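Local coordinates for ADP-dependent (S)-NAD(P)H-hydrate dehydratase (Enterococcus faecalis, PDB 2R3B), which probably catalyses the ADP-dependent dehydration of the S form of NAD(P)HX, repairing hydrated NADH and NADPH, as a homotetramer of ribokinase-like subunits, at residues Gln173-Trp176 with Gln177-Ser180; Ala127-Ile130 with Leu131-Leu135. All coordinates share one frame; numbering follows the deposited sequence. Where two conformers were deposited one is given.

Contact 1. Residues Gln173-Trp176 with Gln177-Ser180; sequences QMEW and QRLS. With EDO (1,2-ethanediol), chain N.
W176 and S180, one turn apart on the short helix 173-180 of this ribokinase-like fold, meet ring face to methylene. S180 CB sits 3.5 Å from the centroid of the six-membered ring and 4° off its normal, a CH-pi contact over the centre of the face. With CG of W176 anti to the backbone N (chi1 -177°), the indole leans forward along the helix toward S180, while L179 CD2 reaches the ring at its edge, in plane, 3.8 Å from CZ3. N192 accepts from the indole NE1, and I203 and L205 of strand 202-205 pack on the ring.

On the more exposed side, selenomethionine M174, in the conformer given, and Q177 run side by side, with CE of M174 3.7 Å from NE2 of Q177. E175 and R178 have their carboxylate and guanidinium planes 65° apart, and the charged atoms do not meet, OE2 of E175 lying 5.7 Å from NH1 of R178. OE1 of E175 instead accepts from the backbone N of H172, a predicted NAD(P)HX-binding residue, consistent with a second-shell position. An ethanediol, probably from the crystallisation liquor, donates through O2 to R178 O at 2.6 Å. S180 OG accepts from L182 N; W176 O takes two bonds from S180, one from N at 2.7 Å and one from OG at 2.6 Å, the hydroxyl standing above the carbonyl plane.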
ATOM      1  N   GLN B 173       5.904  30.193  12.243  1.00 26.04           N
ATOM      2  CA  GLN B 173       6.396  31.414  12.916  1.00 31.08           C
ATOM      3  C   GLN B 173       7.924  31.536  13.056  1.00 26.60           C
ATOM      4  O   GLN B 173       8.471  32.633  12.884  1.00 29.27           O
ATOM      5  CB  GLN B 173       5.640  31.626  14.252  1.00 31.37           C
ATOM      6  CG  GLN B 173       4.155  32.047  13.989  1.00 39.78           C
ATOM      7  CD  GLN B 173       3.161  31.781  15.147  1.00 42.08           C
ATOM      8  OE1 GLN B 173       2.858  30.623  15.503  1.00 49.27           O
ATOM      9  NE2 GLN B 173       2.600  32.856  15.682  1.00 49.44           N
HETATM   10  N   MSE B 174       8.622  30.439  13.311  1.00 27.46           N
HETATM   11  CA  MSE B 174      10.075  30.503  13.459  0.50 28.97           C
HETATM   12  C   MSE B 174      10.773  30.620  12.098  1.00 27.49           C
HETATM   13  O   MSE B 174      11.791  31.301  11.970  1.00 27.08           O
HETATM   14  CB  MSE B 174      10.588  29.313  14.269  0.50 30.64           C
HETATM   15  CG  MSE B 174      10.149  29.345  15.738  0.50 37.96           C
HETATM   16 SE   MSE B 174      10.743  30.951  16.718  0.38 46.53          SE
HETATM   17  CE  MSE B 174      12.614  30.528  16.910  0.50 47.68           C
ATOM     18  N   GLU B 175      10.210  29.996  11.069  1.00 25.92           N
ATOM     19  CA  GLU B 175      10.733  30.172   9.716  1.00 23.33           C
ATOM     20  C   GLU B 175      10.547  31.617   9.303  1.00 22.49           C
ATOM     21  O   GLU B 175      11.439  32.204   8.676  1.00 21.98           O
ATOM     22  CB  GLU B 175      10.059  29.191   8.727  1.00 23.72           C
ATOM     23  CG  GLU B 175      10.586  27.763   8.820  1.00 25.58           C
ATOM     24  CD  GLU B 175       9.602  26.668   8.356  1.00 28.11           C
ATOM     25  OE1 GLU B 175       8.424  26.957   8.048  1.00 24.82           O
ATOM     26  OE2 GLU B 175      10.024  25.486   8.310  1.00 27.14           O
ATOM     27  N   TRP B 176       9.402  32.212   9.655  1.00 20.29           N
ATOM     28  CA  TRP B 176       9.148  33.624   9.326  1.00 22.25           C
ATOM     29  C   TRP B 176      10.102  34.580  10.068  1.00 23.26           C
ATOM     30  O   TRP B 176      10.533  35.587   9.511  1.00 24.87           O
ATOM     31  CB  TRP B 176       7.714  33.979   9.685  1.00 21.06           C
ATOM     32  CG  TRP B 176       7.263  35.353   9.347  1.00 19.95           C
ATOM     33  CD1 TRP B 176       6.569  36.173  10.176  1.00 23.60           C
ATOM     34  CD2 TRP B 176       7.429  36.085   8.111  1.00 22.58           C
ATOM     35  NE1 TRP B 176       6.260  37.328   9.543  1.00 20.91           N
ATOM     36  CE2 TRP B 176       6.788  37.323   8.286  1.00 21.21           C
ATOM     37  CE3 TRP B 176       8.031  35.810   6.868  1.00 20.43           C
ATOM     38  CZ2 TRP B 176       6.725  38.274   7.297  1.00 18.35           C
ATOM     39  CZ3 TRP B 176       8.004  36.771   5.893  1.00 22.69           C
ATOM     40  CH2 TRP B 176       7.358  38.002   6.106  1.00 22.32           C
ATOM     41  N   GLN B 177      10.411  34.251  11.316  1.00 26.87           N
ATOM     42  CA  GLN B 177      11.402  35.014  12.083  1.00 29.34           C
ATOM     43  C   GLN B 177      12.706  35.049  11.330  1.00 27.95           C
ATOM     44  O   GLN B 177      13.344  36.086  11.192  1.00 28.25           O
ATOM     45  CB  GLN B 177      11.606  34.383  13.454  1.00 30.21           C
ATOM     46  CG  GLN B 177      12.663  35.062  14.295  1.00 39.66           C
ATOM     47  CD  GLN B 177      12.723  34.497  15.697  1.00 50.26           C
ATOM     48  OE1 GLN B 177      11.748  34.551  16.449  1.00 51.99           O
ATOM     49  NE2 GLN B 177      13.869  33.930  16.048  1.00 58.73           N
ATOM     50  N   ARG B 178      13.076  33.890  10.812  1.00 30.43           N
ATOM     51  CA  ARG B 178      14.314  33.748  10.064  1.00 30.39           C
ATOM     52  C   ARG B 178      14.280  34.518   8.757  1.00 28.70           C
ATOM     53  O   ARG B 178      15.226  35.198   8.430  1.00 29.33           O
ATOM     54  CB  ARG B 178      14.629  32.260   9.839  1.00 32.77           C
ATOM     55  CG  ARG B 178      16.097  31.988   9.744  1.00 42.41           C
ATOM     56  CD  ARG B 178      16.416  30.513   9.575  1.00 51.75           C
ATOM     57  NE  ARG B 178      16.296  29.762  10.826  1.00 51.71           N
ATOM     58  CZ  ARG B 178      15.302  28.924  11.131  1.00 58.39           C
ATOM     59  NH1 ARG B 178      14.299  28.697  10.277  1.00 52.98           N
ATOM     60  NH2 ARG B 178      15.318  28.296  12.306  1.00 59.17           N
ATOM     61  N   LEU B 179      13.179  34.431   8.010  1.00 25.56           N
ATOM     62  CA  LEU B 179      13.072  35.122   6.720  1.00 24.26           C
ATOM     63  C   LEU B 179      12.909  36.644   6.861  1.00 26.46           C
ATOM     64  O   LEU B 179      13.562  37.413   6.156  1.00 28.67           O
ATOM     65  CB  LEU B 179      11.898  34.542   5.939  1.00 23.32           C
ATOM     66  CG  LEU B 179      11.572  35.061   4.538  1.00 22.34           C
ATOM     67  CD1 LEU B 179      12.759  34.817   3.595  1.00 22.71           C
ATOM     68  CD2 LEU B 179      10.317  34.374   4.054  1.00 24.04           C
ATOM     69  N   SER B 180      12.022  37.063   7.764  1.00 25.48           N
ATOM     70  CA  SER B 180      11.660  38.478   7.920  1.00 26.93           C
ATOM     71  C   SER B 180      12.503  39.226   8.947  1.00 30.76           C
ATOM     72  O   SER B 180      12.467  40.463   8.997  1.00 30.98           O
ATOM     73  CB  SER B 180      10.207  38.588   8.364  1.00 25.50           C
ATOM     74  OG  SER B 180      10.043  38.113   9.678  1.00 26.08           O
TER
HETATM   75  C1  EDO N 298      19.464  33.299   8.223  1.00 60.28           C
HETATM   76  O1  EDO N 298      18.935  32.571   9.327  1.00 60.65           O
HETATM   77  C2  EDO N 298      18.737  34.624   8.021  1.00 61.22           C
HETATM   78  O2  EDO N 298      17.715  34.848   9.001  1.00 59.54           O

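Contact 2. Residues Ala127-Ile130 with Leu131-Leu135; sequences AQQI and LKMVL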
ATOM      1  N   ALA B 127      20.674  19.606  -0.953  1.00 23.06           N
ATOM      2  CA  ALA B 127      19.510  20.508  -0.778  1.00 22.81           C
ATOM      3  C   ALA B 127      19.817  21.934  -1.197  1.00 21.51           C
ATOM      4  O   ALA B 127      19.059  22.560  -1.928  1.00 20.81           O
ATOM      5  CB  ALA B 127      19.033  20.493   0.687  1.00 23.23           C
ATOM      6  N   GLN B 128      20.935  22.462  -0.706  1.00 23.68           N
ATOM      7  CA  GLN B 128      21.395  23.788  -1.083  1.00 22.20           C
ATOM      8  C   GLN B 128      21.607  23.930  -2.553  1.00 21.76           C
ATOM      9  O   GLN B 128      21.197  24.911  -3.124  1.00 20.84           O
ATOM     10  CB  GLN B 128      22.693  24.150  -0.354  1.00 23.21           C
ATOM     11  CG  GLN B 128      22.523  24.313   1.111  1.00 23.76           C
ATOM     12  CD  GLN B 128      23.853  24.271   1.832  1.00 33.13           C
ATOM     13  OE1 GLN B 128      24.826  24.870   1.368  1.00 30.15           O
ATOM     14  NE2 GLN B 128      23.907  23.579   2.957  1.00 27.44           N
ATOM     15  N   GLN B 129      22.250  22.948  -3.182  1.00 22.88           N
ATOM     16  CA  GLN B 129      22.481  23.008  -4.610  1.00 22.30           C
ATOM     17  C   GLN B 129      21.206  23.003  -5.413  1.00 21.85           C
ATOM     18  O   GLN B 129      21.054  23.794  -6.331  1.00 22.11           O
ATOM     19  CB  GLN B 129      23.342  21.817  -5.079  1.00 23.25           C
ATOM     20  CG  GLN B 129      23.567  21.803  -6.581  1.00 28.18           C
ATOM     21  CD  GLN B 129      24.683  20.835  -7.001  1.00 28.94           C
ATOM     22  OE1 GLN B 129      24.760  19.722  -6.500  1.00 48.28           O
ATOM     23  NE2 GLN B 129      25.544  21.269  -7.911  1.00 33.78           N
ATOM     24  N   ILE B 130      20.294  22.085  -5.091  1.00 22.90           N
ATOM     25  CA  ILE B 130      19.015  22.010  -5.807  1.00 20.69           C
ATOM     26  C   ILE B 130      18.224  23.325  -5.681  1.00 19.35           C
ATOM     27  O   ILE B 130      17.679  23.839  -6.672  1.00 19.10           O
ATOM     28  CB  ILE B 130      18.138  20.834  -5.308  1.00 23.56           C
ATOM     29  CG1 ILE B 130      18.839  19.476  -5.486  1.00 29.71           C
ATOM     30  CG2 ILE B 130      16.823  20.780  -6.127  1.00 22.28           C
ATOM     31  CD1 ILE B 130      18.842  18.965  -6.939  1.00 32.97           C
ATOM     32  N   LEU B 131      18.169  23.883  -4.479  1.00 19.84           N
ATOM     33  CA  LEU B 131      17.498  25.195  -4.299  1.00 20.18           C
ATOM     34  C   LEU B 131      18.128  26.279  -5.187  1.00 18.50           C
ATOM     35  O   LEU B 131      17.431  27.013  -5.869  1.00 17.70           O
ATOM     36  CB  LEU B 131      17.543  25.645  -2.834  1.00 20.67           C
ATOM     37  CG  LEU B 131      16.915  27.009  -2.529  1.00 20.64           C
ATOM     38  CD1 LEU B 131      15.452  27.013  -2.908  1.00 19.30           C
ATOM     39  CD2 LEU B 131      17.085  27.367  -1.058  1.00 19.03           C
ATOM     40  N   LYS B 132      19.452  26.379  -5.186  1.00 20.21           N
ATOM     41  CA  LYS B 132      20.096  27.369  -6.059  1.00 21.28           C
ATOM     42  C   LYS B 132      19.760  27.145  -7.530  1.00 19.52           C
ATOM     43  O   LYS B 132      19.527  28.104  -8.239  1.00 20.68           O
ATOM     44  CB  LYS B 132      21.604  27.306  -5.948  1.00 22.58           C
ATOM     45  CG  LYS B 132      22.174  27.738  -4.648  1.00 26.03           C
ATOM     46  CD  LYS B 132      23.692  27.737  -4.783  1.00 32.70           C
ATOM     47  CE  LYS B 132      24.415  27.509  -3.511  1.00 40.32           C
ATOM     48  NZ  LYS B 132      25.865  27.351  -3.890  1.00 39.38           N
HETATM   49  N   MSE B 133      19.793  25.884  -7.989  1.00 20.91           N
HETATM   50  CA  MSE B 133      19.482  25.586  -9.388  0.80 22.30           C
HETATM   51  C   MSE B 133      18.078  26.047  -9.695  1.00 21.53           C
HETATM   52  O   MSE B 133      17.840  26.684 -10.704  1.00 21.72           O
HETATM   53  CB  MSE B 133      19.661  24.089  -9.704  0.80 22.39           C
HETATM   54  CG  MSE B 133      21.104  23.632  -9.665  0.80 24.62           C
HETATM   55 SE   MSE B 133      21.287  21.714  -9.938  0.60 26.14          SE
HETATM   56  CE  MSE B 133      20.410  21.596 -11.514  0.80 29.08           C
ATOM     57  N   VAL B 134      17.142  25.753  -8.796  1.00 20.82           N
ATOM     58  CA  VAL B 134      15.752  26.121  -9.027  1.00 19.24           C
ATOM     59  C   VAL B 134      15.527  27.608  -9.017  1.00 20.49           C
ATOM     60  O   VAL B 134      14.804  28.150  -9.848  1.00 21.89           O
ATOM     61  CB  VAL B 134      14.819  25.453  -7.976  1.00 20.82           C
ATOM     62  CG1 VAL B 134      13.424  26.110  -7.964  1.00 24.56           C
ATOM     63  CG2 VAL B 134      14.750  23.963  -8.244  1.00 19.58           C
ATOM     64  N   LEU B 135      16.137  28.292  -8.063  1.00 22.24           N
ATOM     65  CA  LEU B 135      16.020  29.734  -8.017  1.00 21.59           C
ATOM     66  C   LEU B 135      16.636  30.345  -9.280  1.00 24.31           C
ATOM     67  O   LEU B 135      16.091  31.291  -9.809  1.00 24.03           O
ATOM     68  CB  LEU B 135      16.714  30.302  -6.788  1.00 23.69           C
ATOM     69  CG  LEU B 135      16.029  29.983  -5.454  1.00 24.56           C
ATOM     70  CD1 LEU B 135      16.926  30.428  -4.295  1.00 27.23           C
ATOM     71  CD2 LEU B 135      14.692  30.647  -5.382  1.00 26.48           C
TER
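Four consecutive i to i+4 bonds, from L131 N to A127 O through V134 N to I130 O, carry the backbone of A127-I130 into L131-L135 as regular alpha-helix, with N-H...O angles of 161° to 169°. Much of the side-chain contact is made against the carbonyl oxygens of the preceding turn. CG of K132 lies 3.4 Å from Q128 O, its chain running on extended past that oxygen. M133 makes the corresponding approach one residue later: CG is anti to its own carbonyl carbon (chi1 -68°) and comes within 3.3 Å of Q129 O. From there, in the conformer given, the selenomethionine chain slants across that of Q129, SE of M133 standing 4.1 Å from CG of the glutamine.

This is the helix of a beta-alpha-beta unit, helix 125-137 linking strand 114-117 to strand 143-147, and its faces are divided accordingly. L131 and V134 pack on strand 114-117, V134 against both I115 and I117, whereas I130 and M133 share L105 of helix 102-111. L131 also touches L153 of helix 149-156, as does A127.

I130 and V134 meet more loosely, CG2 to CG2 at 4.3 Å. V134 turns its CG2 back over the preceding turn, to 3.3 Å from I130 O, the same oxygen that accepts its backbone N-H. Near the start of the helix, D124 OD1 accepts from A127 N, and the side-chain amide of Q128 reaches back through NE2 to the carbonyl oxygen of L123.

In the fold
From the N terminus, contact 2 comes first, on helix 125-137 between strands 114-117 and 143-147; contact 1 follows on helix 173-180, just after strand 167-170. Each is local to one helix, so neither closes a long loop, and the two stand in series without nesting or crossing. The centres of contact 1 and contact 2 are about 20 Å apart. Helix 149-156 lies between them in sequence and touches both: L153 packs on the residues of contact 2, I151 on those of contact 1, and F154 on L135 and L179. Contact 2 ties strand 114-117 to helices 102-111 and 149-156, and contact 1 ties helix 149-156 to helix 189-199 and strand 202-205.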